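Local coordinates for protein actinorhodin polyketide putative beta-ketoacyl synthase 2 (Streptomyces coelicolor A3, PDB 1TQY) that is the chain length factor of the actinorhodin polyketide synthase, a ketosynthase-family subunit that probably helps build the polyketide chain, at residues B[224-229]-B[314-319]; B[297-302]-B[322-327]. One frame throughout, in Å; residues are numbered along the deposited sequence.

Contact 1: B[224-229]-B[314-319]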
ATOM      1  N   LEU B 224      -9.950  21.082 -17.274  1.00 25.49           N
ATOM      2  CA  LEU B 224      -9.129  22.217 -17.660  1.00 25.99           C
ATOM      3  C   LEU B 224      -8.198  22.729 -16.568  1.00 24.99           C
ATOM      4  O   LEU B 224      -8.394  23.815 -16.032  1.00 25.05           O
ATOM      5  CB  LEU B 224     -10.065  23.340 -18.130  1.00 27.48           C
ATOM      6  CG  LEU B 224     -11.066  22.943 -19.226  1.00 28.05           C
ATOM      7  CD1 LEU B 224     -12.052  24.083 -19.473  1.00 28.42           C
ATOM      8  CD2 LEU B 224     -10.313  22.603 -20.500  1.00 28.18           C
ATOM      9  N   PRO B 225      -7.163  21.953 -16.224  1.00 25.12           N
ATOM     10  CA  PRO B 225      -6.246  22.420 -15.179  1.00 25.35           C
ATOM     11  C   PRO B 225      -5.527  23.724 -15.548  1.00 24.26           C
ATOM     12  O   PRO B 225      -4.994  23.861 -16.647  1.00 22.58           O
ATOM     13  CB  PRO B 225      -5.280  21.241 -15.014  1.00 25.15           C
ATOM     14  CG  PRO B 225      -5.244  20.639 -16.389  1.00 27.19           C
ATOM     15  CD  PRO B 225      -6.721  20.659 -16.772  1.00 23.57           C
ATOM     16  N   PHE B 226      -5.542  24.673 -14.617  1.00 24.21           N
ATOM     17  CA  PHE B 226      -4.905  25.980 -14.785  1.00 25.48           C
ATOM     18  C   PHE B 226      -5.687  26.953 -15.674  1.00 26.06           C
ATOM     19  O   PHE B 226      -5.240  28.074 -15.911  1.00 26.07           O
ATOM     20  CB  PHE B 226      -3.464  25.828 -15.305  1.00 24.49           C
ATOM     21  CG  PHE B 226      -2.553  25.070 -14.366  1.00 24.83           C
ATOM     22  CD1 PHE B 226      -1.912  23.909 -14.781  1.00 25.38           C
ATOM     23  CD2 PHE B 226      -2.372  25.495 -13.052  1.00 23.45           C
ATOM     24  CE1 PHE B 226      -1.095  23.186 -13.907  1.00 25.46           C
ATOM     25  CE2 PHE B 226      -1.560  24.781 -12.169  1.00 25.02           C
ATOM     26  CZ  PHE B 226      -0.928  23.623 -12.594  1.00 24.79           C
ATOM     27  N   ASP B 227      -6.853  26.531 -16.159  1.00 27.13           N
ATOM     28  CA  ASP B 227      -7.691  27.405 -16.984  1.00 27.81           C
ATOM     29  C   ASP B 227      -8.651  28.153 -16.065  1.00 28.34           C
ATOM     30  O   ASP B 227      -9.098  27.606 -15.048  1.00 26.76           O
ATOM     31  CB  ASP B 227      -8.502  26.583 -17.983  1.00 26.44           C
ATOM     32  CG  ASP B 227      -9.239  27.445 -18.982  1.00 24.58           C
ATOM     33  OD1 ASP B 227      -8.782  27.559 -20.142  1.00 24.36           O
ATOM     34  OD2 ASP B 227     -10.278  28.022 -18.607  1.00 27.46           O
ATOM     35  N   GLU B 228      -8.994  29.389 -16.418  1.00 30.79           N
ATOM     36  CA  GLU B 228      -9.909  30.150 -15.570  1.00 33.33           C
ATOM     37  C   GLU B 228     -11.270  29.479 -15.458  1.00 32.31           C
ATOM     38  O   GLU B 228     -12.014  29.747 -14.522  1.00 31.62           O
ATOM     39  CB  GLU B 228     -10.065  31.581 -16.088  1.00 36.81           C
ATOM     40  CG  GLU B 228     -10.619  31.694 -17.480  1.00 42.18           C
ATOM     41  CD  GLU B 228     -10.917  33.137 -17.841  1.00 46.77           C
ATOM     42  OE1 GLU B 228     -10.025  33.994 -17.638  1.00 47.96           O
ATOM     43  OE2 GLU B 228     -12.040  33.405 -18.326  1.00 48.87           O
ATOM     44  N   ARG B 229     -11.592  28.597 -16.400  1.00 31.94           N
ATOM     45  CA  ARG B 229     -12.870  27.890 -16.352  1.00 32.99           C
ATOM     46  C   ARG B 229     -12.774  26.520 -15.643  1.00 31.32           C
ATOM     47  O   ARG B 229     -13.725  25.742 -15.666  1.00 30.73           O
ATOM     48  CB  ARG B 229     -13.437  27.696 -17.768  1.00 36.33           C
ATOM     49  CG  ARG B 229     -13.810  28.988 -18.511  1.00 42.73           C
ATOM     50  CD  ARG B 229     -14.893  29.793 -17.783  1.00 47.73           C
ATOM     51  NE  ARG B 229     -15.252  31.020 -18.499  1.00 55.43           N
ATOM     52  CZ  ARG B 229     -15.892  31.055 -19.666  1.00 58.29           C
ATOM     53  NH1 ARG B 229     -16.253  29.923 -20.257  1.00 59.15           N
ATOM     54  NH2 ARG B 229     -16.174  32.221 -20.245  1.00 59.62           N
ATOM     55  N   ALA B 314      -4.115  26.811  -8.186  1.00 23.61           N
ATOM     56  CA  ALA B 314      -3.461  27.991  -7.648  1.00 24.14           C
ATOM     57  C   ALA B 314      -2.359  27.585  -6.686  1.00 24.02           C
ATOM     58  O   ALA B 314      -1.268  28.165  -6.706  1.00 26.31           O
ATOM     59  CB  ALA B 314      -4.479  28.878  -6.947  1.00 24.52           C
ATOM     60  N   ALA B 315      -2.630  26.595  -5.839  1.00 22.02           N
ATOM     61  CA  ALA B 315      -1.607  26.135  -4.900  1.00 23.97           C
ATOM     62  C   ALA B 315      -0.407  25.590  -5.671  1.00 23.67           C
ATOM     63  O   ALA B 315       0.736  25.933  -5.381  1.00 22.70           O
ATOM     64  CB  ALA B 315      -2.166  25.042  -3.973  1.00 22.76           C
ATOM     65  N   GLU B 316      -0.670  24.733  -6.654  1.00 22.80           N
ATOM     66  CA  GLU B 316       0.417  24.163  -7.441  1.00 23.97           C
ATOM     67  C   GLU B 316       1.218  25.183  -8.242  1.00 23.33           C
ATOM     68  O   GLU B 316       2.447  25.101  -8.301  1.00 20.97           O
ATOM     69  CB  GLU B 316      -0.102  23.087  -8.394  1.00 25.72           C
ATOM     70  CG  GLU B 316       0.995  22.574  -9.322  1.00 27.96           C
ATOM     71  CD  GLU B 316       0.640  21.281 -10.017  1.00 31.60           C
ATOM     72  OE1 GLU B 316      -0.476  21.186 -10.571  1.00 33.51           O
ATOM     73  OE2 GLU B 316       1.491  20.364 -10.008  1.00 33.33           O
ATOM     74  N   ALA B 317       0.525  26.124  -8.880  1.00 24.04           N
ATOM     75  CA  ALA B 317       1.189  27.152  -9.679  1.00 24.04           C
ATOM     76  C   ALA B 317       2.086  27.989  -8.779  1.00 24.83           C
ATOM     77  O   ALA B 317       3.151  28.448  -9.183  1.00 24.17           O
ATOM     78  CB  ALA B 317       0.151  28.038 -10.341  1.00 24.27           C
ATOM     79  N   ARG B 318       1.640  28.167  -7.542  1.00 25.58           N
ATOM     80  CA  ARG B 318       2.380  28.947  -6.570  1.00 27.29           C
ATOM     81  C   ARG B 318       3.650  28.196  -6.138  1.00 26.00           C
ATOM     82  O   ARG B 318       4.719  28.797  -6.027  1.00 25.51           O
ATOM     83  CB  ARG B 318       1.457  29.259  -5.387  1.00 30.33           C
ATOM     84  CG  ARG B 318       1.897  30.383  -4.478  1.00 34.97           C
ATOM     85  CD  ARG B 318       0.679  31.025  -3.810  1.00 36.57           C
ATOM     86  NE  ARG B 318      -0.171  30.055  -3.126  1.00 38.79           N
ATOM     87  CZ  ARG B 318      -1.485  29.929  -3.313  1.00 39.20           C
ATOM     88  NH1 ARG B 318      -2.121  30.710  -4.172  1.00 39.35           N
ATOM     89  NH2 ARG B 318      -2.171  29.017  -2.633  1.00 39.32           N
ATOM     90  N   ALA B 319       3.557  26.882  -5.927  1.00 23.91           N
ATOM     91  CA  ALA B 319       4.741  26.130  -5.528  1.00 22.15           C
ATOM     92  C   ALA B 319       5.748  26.105  -6.667  1.00 22.40           C
ATOM     93  O   ALA B 319       6.950  26.292  -6.452  1.00 23.85           O
ATOM     94  CB  ALA B 319       4.369  24.702  -5.114  1.00 22.26           C
TER
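Glu316 OE1 is held by the backbone N of Gly306 and lies 3.2 Å from Phe226 CZ, the one ring atom that meets both this oxygen and the glutamate stem. Its second oxygen, OE2, takes a hydrogen bond from Asp305 N, so two consecutive backbone amides fix the rotation of the carboxylate; Arg397 adds a long, weak ion pair to OE1. The oxygen approaches the ring obliquely, and the ring and carboxylate planes are 42° apart. Glu316 CG, by contrast, lies in the ring plane at its edge, 3.9 Å from Phe226 CZ. An extended chain, with CG anti to the backbone N (chi1 174°), carries the carboxylate past the end of the ring. In the next residue, the methyl CB of Ala317 packs 4.1 Å from Phe226 CE2.

Phe226 reaches the helix from a type II beta turn that runs from Leu224 to Asp227 and is closed by Asp227 N to Leu224 O. The backbone N of Phe226 donates to Asp313 OD2, a second link to the same helix. Next along, Asp227 OD2 accepts from Arg229 N at 2.6 Å, through its anti lone pair, forming an Asx turn. The contact thus fastens the loop between helix 201-208 and strand 238-246 to helix 310-324, whose Glu316 also touches Leu395 of strand 391-398 and Leu281 of helix 281-292.

Contact 2: B[297-302]-B[322-327]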
ATOM      1  N   GLU B 297      17.446  25.757 -11.957  1.00 31.51           N
ATOM      2  CA  GLU B 297      17.857  26.232 -13.282  1.00 34.20           C
ATOM      3  C   GLU B 297      18.041  25.123 -14.286  1.00 34.28           C
ATOM      4  O   GLU B 297      17.894  25.331 -15.489  1.00 36.44           O
ATOM      5  CB  GLU B 297      19.184  26.987 -13.198  1.00 37.82           C
ATOM      6  CG  GLU B 297      19.449  27.681 -11.882  1.00 44.45           C
ATOM      7  CD  GLU B 297      20.213  26.800 -10.903  1.00 47.22           C
ATOM      8  OE1 GLU B 297      21.323  26.341 -11.264  1.00 48.67           O
ATOM      9  OE2 GLU B 297      19.706  26.580  -9.779  1.00 47.44           O
ATOM     10  N   ASP B 298      18.396  23.948 -13.787  1.00 34.13           N
ATOM     11  CA  ASP B 298      18.637  22.799 -14.651  1.00 34.35           C
ATOM     12  C   ASP B 298      17.365  22.204 -15.262  1.00 32.59           C
ATOM     13  O   ASP B 298      17.414  21.613 -16.347  1.00 32.07           O
ATOM     14  CB  ASP B 298      19.400  21.735 -13.862  1.00 36.13           C
ATOM     15  CG  ASP B 298      20.763  22.234 -13.380  1.00 40.80           C
ATOM     16  OD1 ASP B 298      21.288  21.675 -12.390  1.00 42.99           O
ATOM     17  OD2 ASP B 298      21.318  23.174 -13.997  1.00 40.55           O
ATOM     18  N   VAL B 299      16.234  22.363 -14.575  1.00 29.91           N
ATOM     19  CA  VAL B 299      14.964  21.815 -15.065  1.00 27.59           C
ATOM     20  C   VAL B 299      14.470  22.505 -16.331  1.00 27.35           C
ATOM     21  O   VAL B 299      14.360  23.726 -16.380  1.00 28.86           O
ATOM     22  CB  VAL B 299      13.857  21.897 -13.996  1.00 24.90           C
ATOM     23  CG1 VAL B 299      12.589  21.175 -14.499  1.00 23.34           C
ATOM     24  CG2 VAL B 299      14.336  21.272 -12.725  1.00 23.86           C
ATOM     25  N   ASP B 300      14.143  21.704 -17.336  1.00 27.47           N
ATOM     26  CA  ASP B 300      13.686  22.213 -18.614  1.00 28.39           C
ATOM     27  C   ASP B 300      12.181  22.148 -18.787  1.00 27.77           C
ATOM     28  O   ASP B 300      11.624  22.841 -19.630  1.00 28.72           O
ATOM     29  CB  ASP B 300      14.366  21.431 -19.735  1.00 29.52           C
ATOM     30  CG  ASP B 300      15.867  21.578 -19.706  1.00 31.66           C
ATOM     31  OD1 ASP B 300      16.573  20.570 -19.955  1.00 31.90           O
ATOM     32  OD2 ASP B 300      16.341  22.708 -19.438  1.00 33.17           O
ATOM     33  N   VAL B 301      11.518  21.317 -17.994  1.00 25.98           N
ATOM     34  CA  VAL B 301      10.072  21.191 -18.113  1.00 24.36           C
ATOM     35  C   VAL B 301       9.447  20.549 -16.885  1.00 24.18           C
ATOM     36  O   VAL B 301       9.991  19.599 -16.315  1.00 24.53           O
ATOM     37  CB  VAL B 301       9.689  20.365 -19.359  1.00 23.19           C
ATOM     38  CG1 VAL B 301      10.303  18.983 -19.276  1.00 21.58           C
ATOM     39  CG2 VAL B 301       8.177  20.271 -19.482  1.00 20.47           C
ATOM     40  N   VAL B 302       8.296  21.077 -16.492  1.00 23.77           N
ATOM     41  CA  VAL B 302       7.581  20.579 -15.334  1.00 23.43           C
ATOM     42  C   VAL B 302       6.230  19.980 -15.709  1.00 24.08           C
ATOM     43  O   VAL B 302       5.356  20.670 -16.251  1.00 26.42           O
ATOM     44  CB  VAL B 302       7.345  21.707 -14.319  1.00 22.38           C
ATOM     45  CG1 VAL B 302       6.545  21.194 -13.145  1.00 19.24           C
ATOM     46  CG2 VAL B 302       8.679  22.277 -13.869  1.00 19.88           C
ATOM     47  N   ARG B 322       7.511  29.468  -6.922  1.00 25.24           N
ATOM     48  CA  ARG B 322       8.480  29.677  -5.858  1.00 26.81           C
ATOM     49  C   ARG B 322       9.797  28.950  -6.106  1.00 26.19           C
ATOM     50  O   ARG B 322      10.855  29.400  -5.666  1.00 25.97           O
ATOM     51  CB  ARG B 322       7.877  29.257  -4.513  1.00 28.93           C
ATOM     52  CG  ARG B 322       6.729  30.160  -4.109  1.00 32.92           C
ATOM     53  CD  ARG B 322       5.988  29.706  -2.857  1.00 37.98           C
ATOM     54  NE  ARG B 322       4.971  30.696  -2.493  1.00 42.53           N
ATOM     55  CZ  ARG B 322       4.073  30.546  -1.526  1.00 44.96           C
ATOM     56  NH1 ARG B 322       4.057  29.432  -0.805  1.00 46.76           N
ATOM     57  NH2 ARG B 322       3.180  31.503  -1.301  1.00 47.19           N
ATOM     58  N   VAL B 323       9.752  27.839  -6.828  1.00 24.55           N
ATOM     59  CA  VAL B 323      10.986  27.108  -7.094  1.00 24.36           C
ATOM     60  C   VAL B 323      11.699  27.580  -8.366  1.00 24.93           C
ATOM     61  O   VAL B 323      12.910  27.809  -8.355  1.00 25.00           O
ATOM     62  CB  VAL B 323      10.727  25.584  -7.195  1.00 24.65           C
ATOM     63  CG1 VAL B 323      12.023  24.844  -7.540  1.00 22.28           C
ATOM     64  CG2 VAL B 323      10.164  25.076  -5.883  1.00 22.52           C
ATOM     65  N   PHE B 324      10.949  27.747  -9.447  1.00 23.59           N
ATOM     66  CA  PHE B 324      11.534  28.164 -10.711  1.00 24.13           C
ATOM     67  C   PHE B 324      11.233  29.612 -11.107  1.00 23.87           C
ATOM     68  O   PHE B 324      11.682  30.061 -12.162  1.00 24.32           O
ATOM     69  CB  PHE B 324      11.054  27.224 -11.824  1.00 23.49           C
ATOM     70  CG  PHE B 324      11.202  25.766 -11.488  1.00 23.34           C
ATOM     71  CD1 PHE B 324      12.430  25.124 -11.613  1.00 23.03           C
ATOM     72  CD2 PHE B 324      10.116  25.042 -11.014  1.00 22.30           C
ATOM     73  CE1 PHE B 324      12.575  23.774 -11.263  1.00 23.96           C
ATOM     74  CE2 PHE B 324      10.247  23.695 -10.661  1.00 23.19           C
ATOM     75  CZ  PHE B 324      11.478  23.060 -10.787  1.00 19.87           C
ATOM     76  N   GLY B 325      10.486  30.340 -10.276  1.00 24.60           N
ATOM     77  CA  GLY B 325      10.133  31.721 -10.600  1.00 23.44           C
ATOM     78  C   GLY B 325       8.888  31.718 -11.466  1.00 25.12           C
ATOM     79  O   GLY B 325       8.634  30.738 -12.167  1.00 25.57           O
ATOM     80  N   ARG B 326       8.093  32.781 -11.434  1.00 24.12           N
ATOM     81  CA  ARG B 326       6.884  32.794 -12.262  1.00 24.88           C
ATOM     82  C   ARG B 326       7.250  32.779 -13.751  1.00 24.31           C
ATOM     83  O   ARG B 326       8.188  33.460 -14.178  1.00 22.23           O
ATOM     84  CB  ARG B 326       5.998  33.989 -11.874  1.00 27.13           C
ATOM     85  CG  ARG B 326       5.329  33.783 -10.498  1.00 28.15           C
ATOM     86  CD  ARG B 326       4.773  35.073  -9.905  1.00 26.84           C
ATOM     87  NE  ARG B 326       3.775  35.703 -10.758  1.00 27.75           N
ATOM     88  CZ  ARG B 326       2.501  35.331 -10.840  1.00 26.42           C
ATOM     89  NH1 ARG B 326       2.039  34.319 -10.118  1.00 25.74           N
ATOM     90  NH2 ARG B 326       1.680  35.985 -11.643  1.00 24.37           N
ATOM     91  N   GLU B 327       6.506  31.978 -14.518  1.00 23.33           N
ATOM     92  CA  GLU B 327       6.758  31.769 -15.947  1.00 25.25           C
ATOM     93  C   GLU B 327       8.236  31.352 -16.132  1.00 24.75           C
ATOM     94  O   GLU B 327       8.798  31.457 -17.227  1.00 26.07           O
ATOM     95  CB  GLU B 327       6.487  33.042 -16.766  1.00 26.14           C
ATOM     96  CG  GLU B 327       5.055  33.553 -16.784  1.00 28.87           C
ATOM     97  CD  GLU B 327       4.736  34.493 -15.613  1.00 33.03           C
ATOM     98  OE1 GLU B 327       5.687  35.065 -15.030  1.00 32.64           O
ATOM     99  OE2 GLU B 327       3.537  34.669 -15.292  1.00 34.53           O
TER
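The Phe324 ring has the CG1 methyl of Val323 over the centre of one face, 3.6 Å above the plane, while from the other side of that plane Val299 and Val302 come in obliquely against its far end. All this happens inside the beta-alpha-beta unit formed by strand 301-303, helix 310-324 and strand 330-332, part of the thiolase-like fold of the ketosynthase family. Phe324 is the last residue of the helix; its CB points toward 297-302, and the ring meets Val299 in the loop and Val302 in the strand.

The two valines divide the ring between them. Val299 crosses it at about a right angle and uses its CG2 branch, 3.4 Å from Phe324 CE1, a tight fit. Val302 takes the other flank, with its CG2 3.8 Å from Phe324 CE2. Both valines have CG1 anti to the backbone N (chi1 -174° in Val299), which leaves the CG2 branch beside that nitrogen to do most of the touching. No hydrogen bond crosses between the segments; the contact is wholly apolar.

Leu393 of strand 391-398 touches both Phe324 and Val299, and Val329 touches both Phe324 and Val302, so the ring is wedged among strand and loop side chains. Gly325, the first residue beyond the helix, has a positive phi (86°); with this backbone a CB would run into the carbonyl O of Phe324. Back at the ring, the branch point of Val299 is itself close: its CB sits 3.6 Å from Phe324 CE1.

Coming from the N terminus, the chain first passes through the loop 224-229, then builds strands 238-246 and 260-269 and helix 281-292 before reaching 297-302. It next enters helix 310-324, where 314-319 closes contact 1 over 84 intervening residues; after two intervening residues, 322-327 closes contact 2, a much shorter excursion of 19. The four segments alternate in sequence, so the two closures cross instead of nesting. Both use helix 310-324, contact 1 along its body and contact 2 at its C-terminal end, with centres about 15 Å apart. Together they tie this helix to a distant loop and to strand 301-303 and the loop leading into it.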